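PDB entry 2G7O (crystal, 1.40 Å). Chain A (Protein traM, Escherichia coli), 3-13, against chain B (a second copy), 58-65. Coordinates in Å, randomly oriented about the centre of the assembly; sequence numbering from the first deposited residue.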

# COMPACT_ATOMS: atom_id res chain seq x y z
N ALA A 3 -3.80 -20.40 19.32
CA ALA A 3 -5.00 -20.44 18.41
C ALA A 3 -5.08 -19.24 17.47
O ALA A 3 -5.69 -18.22 17.80
N PHE A 4 -4.45 -19.37 16.30
CA PHE A 4 -4.38 -18.28 15.33
C PHE A 4 -5.70 -18.06 14.61
O PHE A 4 -6.20 -18.95 13.91
N ASN A 5 -6.25 -16.86 14.78
CA ASN A 5 -7.53 -16.51 14.20
C ASN A 5 -7.36 -16.03 12.76
O ASN A 5 -7.23 -14.83 12.50
N GLN A 6 -7.38 -16.98 11.84
CA GLN A 6 -7.19 -16.70 10.42
C GLN A 6 -8.28 -15.75 9.89
O GLN A 6 -7.99 -14.87 9.09
N THR A 7 -9.51 -15.91 10.36
CA THR A 7 -10.61 -15.06 9.90
C THR A 7 -10.38 -13.59 10.28
O THR A 7 -10.49 -12.69 9.43
N GLU A 8 -10.03 -13.35 11.53
CA GLU A 8 -9.74 -11.99 11.98
C GLU A 8 -8.50 -11.40 11.29
O GLU A 8 -8.46 -10.22 10.97
N PHE A 9 -7.50 -12.25 11.03
CA PHE A 9 -6.31 -11.82 10.30
C PHE A 9 -6.73 -11.39 8.89
O PHE A 9 -6.36 -10.31 8.43
N ASN A 10 -7.52 -12.22 8.22
CA ASN A 10 -8.04 -11.90 6.88
C ASN A 10 -8.82 -10.61 6.86
O ASN A 10 -8.73 -9.85 5.91
N LYS A 11 -9.63 -10.36 7.89
CA LYS A 11 -10.42 -9.13 7.98
C LYS A 11 -9.52 -7.92 8.06
O LYS A 11 -9.76 -6.92 7.39
N LEU A 12 -8.48 -7.99 8.91
CA LEU A 12 -7.54 -6.87 9.02
C LEU A 12 -6.79 -6.66 7.71
O LEU A 12 -6.62 -5.50 7.24
N LEU A 13 -6.31 -7.74 7.11
CA LEU A 13 -5.59 -7.68 5.84
C LEU A 13 -6.44 -7.00 4.78
O LEU A 13 -5.98 -6.08 4.08
N SER B 58 0.42 -2.33 18.12
CA SER B 58 -0.81 -2.84 18.76
C SER B 58 -1.44 -3.95 17.92
O SER B 58 -1.86 -4.98 18.46
N GLU B 59 -1.44 -3.81 16.60
CA GLU B 59 -1.97 -4.86 15.75
C GLU B 59 -1.10 -6.12 15.80
O GLU B 59 -1.62 -7.25 15.86
N MET B 60 0.22 -5.94 15.83
CA MET B 60 1.12 -7.08 15.94
C MET B 60 0.94 -7.85 17.25
O MET B 60 1.00 -9.09 17.28
N GLU B 61 0.66 -7.11 18.32
CA GLU B 61 0.45 -7.72 19.62
C GLU B 61 -0.88 -8.47 19.67
O GLU B 61 -1.03 -9.44 20.43
N ARG B 62 -1.85 -8.02 18.87
CA ARG B 62 -3.13 -8.73 18.81
C ARG B 62 -2.95 -10.10 18.19
O ARG B 62 -3.49 -11.08 18.72
N PHE B 63 -2.21 -10.18 17.09
CA PHE B 63 -2.10 -11.41 16.32
C PHE B 63 -0.90 -12.27 16.68
O PHE B 63 -0.98 -13.49 16.55
N PHE B 64 0.19 -11.63 17.12
CA PHE B 64 1.44 -12.32 17.42
C PHE B 64 1.97 -11.86 18.78
O PHE B 64 3.02 -11.21 18.84
N PRO B 65 1.22 -12.16 19.86
CA PRO B 65 1.60 -11.64 21.17
C PRO B 65 2.94 -12.18 21.63
O PRO B 65 3.28 -13.34 21.37

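The two helices run nearly antiparallel, at 160°, and their axes come no nearer than 11.7 Å, a gap that large side chains fill. F63(B) buries the largest area of any residue here. Its CA-to-CB bond points toward chain A, and with chi1 m its ring lies against the first turn of helix 6-13, F63(B) CE1 3.4 Å from F9(A) N and F63(B) CZ 3.6 Å from E8(A) O. Neither backbone atom is left wanting: F9(A) N donates to N5(A) O (3.0 Å), while E8(A) O accepts from L12(A) N (3.0 Å), so the ring covers backbone atoms that already have partners.

Around this ring, F9(A) (chi1 t) turns its edge to one face, planes at 86°, and L12(A), with chi1 t and chi2 p, brings L12(A) CD2 to 3.6 Å from F63(B) CE2. F4(A), also t, starts sideways but reaches inward; F4(A) CE1 lies 3.8 Å from F64(B) CE1, the two rings near parallel but slid apart. F64(B), in m, also meets F9(A), with F64(B) CZ 4.0 Å from F9(A) CE2.

N5(A) caps the helix: N5(A) OD1 accepts from E8(A) N at 3.1 Å, satisfying a first-turn amide that has no helical carbonyl before it.

The charged contact centres on E8(A), whose m, m rotamer serves two cations. E8(A) OE1 accepts from R62(B) NH2 (3.1 Å, 165°), a salt bridge met at the guanidinium edge, while E8(A) OE2 pairs with K11(A) NZ, also at 3.1 Å, one turn along its own helix. Arginine suits its place because its long, nearly extended chain, t through chi3, spans the gap. Water 1 completes the network, its O donating to E8(A) OE1 (2.7 Å) and E8(A) O (2.8 Å) and accepting from R62(B) NH1 (3.1 Å). Thus both terminal nitrogens of the arginine find acceptors, one directly and one through water.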

# COMPACT_ATOMS: atom_id res chain seq x y z
CB ALA A 3 -6.27 -20.56 19.24
CB PHE A 4 -3.26 -18.50 14.31
CG PHE A 4 -3.04 -17.33 13.38
CD1 PHE A 4 -2.41 -16.18 13.84
CD2 PHE A 4 -3.46 -17.39 12.05
CE1 PHE A 4 -2.21 -15.10 13.00
CE2 PHE A 4 -3.26 -16.31 11.20
CZ PHE A 4 -2.63 -15.16 11.68
CB ASN A 5 -8.25 -15.45 15.05
CG ASN A 5 -9.72 -15.32 14.69
OD1 ASN A 5 -10.15 -15.67 13.58
ND2 ASN A 5 -10.50 -14.81 15.64
CB GLN A 6 -7.14 -18.00 9.59
CG GLN A 6 -6.75 -17.79 8.13
CD GLN A 6 -5.33 -17.30 7.95
OE1 GLN A 6 -4.40 -17.88 8.53
NE2 GLN A 6 -5.14 -16.23 7.17
CB THR A 7 -11.97 -15.54 10.43
OG1 THR A 7 -12.23 -16.85 9.92
CG2 THR A 7 -13.07 -14.59 10.02
CB GLU A 8 -9.64 -11.92 13.51
CG GLU A 8 -10.99 -12.10 14.21
CD GLU A 8 -11.97 -10.96 13.94
OE1 GLU A 8 -11.59 -9.78 14.08
OE2 GLU A 8 -13.13 -11.26 13.58
CB PHE A 9 -5.26 -12.94 10.28
CG PHE A 9 -3.98 -12.58 9.57
CD1 PHE A 9 -3.83 -12.83 8.21
CD2 PHE A 9 -2.92 -12.00 10.27
CE1 PHE A 9 -2.64 -12.49 7.56
CE2 PHE A 9 -1.72 -11.69 9.63
CZ PHE A 9 -1.58 -11.94 8.29
CB ASN A 10 -8.92 -13.04 6.34
CG ASN A 10 -8.15 -14.29 5.97
OD1 ASN A 10 -6.93 -14.25 5.82
ND2 ASN A 10 -8.86 -15.40 5.82
CB LYS A 11 -11.35 -9.15 9.20
CG LYS A 11 -12.50 -10.09 9.05
CD LYS A 11 -13.26 -10.26 10.35
CE LYS A 11 -14.05 -9.03 10.71
NZ LYS A 11 -14.93 -9.32 11.89
CB LEU A 12 -6.58 -7.07 10.19
CG LEU A 12 -5.54 -5.95 10.35
CD1 LEU A 12 -6.22 -4.57 10.49
CD2 LEU A 12 -4.70 -6.25 11.58
CB LEU A 13 -5.20 -9.09 5.40
CG LEU A 13 -4.54 -9.32 4.06
CD1 LEU A 13 -3.26 -8.47 3.97
CD2 LEU A 13 -4.24 -10.80 3.87
CB SER B 58 -1.80 -1.73 19.08
OG SER B 58 -2.29 -1.16 17.89
CB GLU B 59 -2.14 -4.39 14.31
CG GLU B 59 -3.16 -3.25 14.14
CD GLU B 59 -4.57 -3.58 14.65
OE1 GLU B 59 -4.95 -4.78 14.76
OE2 GLU B 59 -5.32 -2.61 14.95
CB MET B 60 2.58 -6.64 15.75
CG MET B 60 2.86 -6.06 14.34
SD MET B 60 2.66 -7.22 12.96
CE MET B 60 3.52 -8.63 13.70
CB GLU B 61 0.56 -6.67 20.73
CG GLU B 61 0.25 -7.19 22.12
CD GLU B 61 1.20 -8.28 22.63
OE1 GLU B 61 2.37 -8.38 22.16
OE2 GLU B 61 0.76 -9.04 23.51
CB ARG B 62 -4.20 -7.93 18.04
CG ARG B 62 -5.54 -8.65 18.07
CD ARG B 62 -6.68 -7.86 17.42
NE ARG B 62 -7.88 -8.70 17.42
CZ ARG B 62 -8.80 -8.74 16.47
NH1 ARG B 62 -8.70 -8.00 15.38
NH2 ARG B 62 -9.84 -9.56 16.61
CB PHE B 63 -2.17 -11.11 14.83
CG PHE B 63 -3.54 -10.69 14.40
CD1 PHE B 63 -4.52 -11.65 14.17
CD2 PHE B 63 -3.87 -9.35 14.30
CE1 PHE B 63 -5.82 -11.28 13.81
CE2 PHE B 63 -5.16 -8.97 13.92
CZ PHE B 63 -6.13 -9.93 13.67
CB PHE B 64 2.46 -12.05 16.32
CG PHE B 64 1.95 -12.36 14.94
CD1 PHE B 64 1.88 -13.69 14.50
CD2 PHE B 64 1.50 -11.35 14.11
CE1 PHE B 64 1.40 -13.98 13.21
CE2 PHE B 64 1.01 -11.63 12.84
CZ PHE B 64 0.95 -12.94 12.40
CB PRO B 65 0.49 -12.15 22.09
CG PRO B 65 -0.10 -13.31 21.39
CD PRO B 65 0.01 -12.99 19.93
O HOH W 1 -9.82 -8.33 12.56